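Local coordinates for replication initiation and membrane attachment protein (Geobacillus stearothermophilus 10, PDB 5WTN), which acts as a tetrameric primosomal protein in the initiation of bacterial DNA replication and forms a complex with a primosomal re-initiation protein, at the interface of chains A and B. Coordinates in Å, arbitrary orientation; residue numbers count along the deposited sequence, not the author numbering. Chains: chain A/B, Replication initiation and membrane attachment protein.

The interface of chains A and B. Residues chain A 25, 146, 192; chain B 18-21.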
# COMPACT_ATOMS: atom_id res chain seq x y z
N VAL A 25 -4.10 1.83 -5.31
CA VAL A 25 -4.79 2.55 -6.39
C VAL A 25 -6.04 1.79 -6.87
O VAL A 25 -7.13 2.38 -6.94
CB VAL A 25 -3.90 2.81 -7.60
CG1 VAL A 25 -4.72 3.36 -8.79
CG2 VAL A 25 -2.79 3.77 -7.23
N ARG A 146 -3.95 13.96 -13.62
CA ARG A 146 -2.78 14.74 -13.26
C ARG A 146 -2.45 15.73 -14.38
O ARG A 146 -2.58 15.40 -15.56
CB ARG A 146 -1.58 13.83 -12.99
CG ARG A 146 -1.83 12.76 -11.94
CD ARG A 146 -1.82 13.36 -10.54
NE ARG A 146 -2.05 12.35 -9.51
CZ ARG A 146 -1.15 11.43 -9.15
NH1 ARG A 146 0.04 11.40 -9.73
NH2 ARG A 146 -1.45 10.55 -8.21
N ILE A 192 -4.55 9.17 -14.70
CA ILE A 192 -3.56 8.23 -14.18
C ILE A 192 -3.55 6.98 -15.06
O ILE A 192 -4.62 6.42 -15.35
CB ILE A 192 -3.95 7.75 -12.77
CG1 ILE A 192 -4.00 8.93 -11.79
CG2 ILE A 192 -2.98 6.69 -12.28
CD1 ILE A 192 -2.68 9.58 -11.58
N SER B 18 4.43 12.90 -12.43
CA SER B 18 4.24 11.56 -13.01
C SER B 18 2.82 11.38 -13.56
O SER B 18 1.88 11.97 -13.03
CB SER B 18 4.51 10.49 -11.95
OG SER B 18 4.43 9.21 -12.53
N ARG B 19 2.69 10.54 -14.58
CA ARG B 19 1.38 10.17 -15.10
C ARG B 19 0.92 8.85 -14.47
O ARG B 19 -0.21 8.41 -14.68
CB ARG B 19 1.42 10.03 -16.63
CG ARG B 19 2.60 10.75 -17.27
CD ARG B 19 2.13 11.92 -18.12
NE ARG B 19 1.67 13.03 -17.31
CZ ARG B 19 2.44 13.71 -16.46
NH1 ARG B 19 1.93 14.71 -15.75
NH2 ARG B 19 3.72 13.38 -16.31
N GLY B 20 1.80 8.24 -13.69
CA GLY B 20 1.52 7.00 -13.01
C GLY B 20 1.36 7.20 -11.51
O GLY B 20 1.31 8.33 -11.03
N VAL B 21 1.23 6.10 -10.78
CA VAL B 21 1.31 6.14 -9.34
C VAL B 21 2.15 4.96 -8.88
O VAL B 21 1.76 3.80 -9.01
CB VAL B 21 -0.06 6.07 -8.68
CG1 VAL B 21 0.08 6.03 -7.16
CG2 VAL B 21 -0.91 7.25 -9.09
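B:Val21 is the centre of this patch, its two methyls reaching different parts of chain A. Methyl CG1, anti to the backbone N (chi1 177°), points at helix 24-38, where it lies 3.7 Å from CG2 of A:Val25; the two valines cross at a slant. The other methyl, CG2, enters the angle between A:Ile192 and A:Arg146. It packs 3.8 Å from CG2 of A:Ile192 and about as far from that residue's CD1, so both ends of the forked isoleucine touch it. From the guanidinium side, NH2 of A:Arg146 comes within 3.5 Å of the same CG2, the arginine running roughly at a right angle to the valine. Within chain A, CD1 of A:Ile192 sits 3.4 Å above the guanidinium plane and over its centre, and the valine CG2 lies on that same side of the plane, displaced towards NH2.

Contacts become looser towards B:Ser18 and B:Arg19. A bend at chi2 (-76°) turns the A:Arg146 chain along the loop, and NH1 remains 3.6 Å from O of B:Gly20, too far for a hydrogen bond although the charge may still favour the nearby carbonyls. The carbonyl O of B:Arg19 approaches CA of A:Ile192 at 3.4 Å, whereas the B:Arg19 side chain curls past the backbone of A:Arg146 without a close contact. The loop is braced internally by a hydrogen bond from N of B:Gly20 to OG of B:Ser18 (3.0 Å). Replacing A:Arg146 with an alanine would probably leave CG2 of B:Val21 without its guanidinium neighbour and remove the flat group over CD1 of A:Ile192, opening a gap beside the loop.

Packing of one valine between aliphatic side chains and a guanidinium thus helps seat the 18-21 loop against chain A. Repeated with the chains exchanged by the two-fold, the patch probably helps hold two subunits together within the DnaB tetramer.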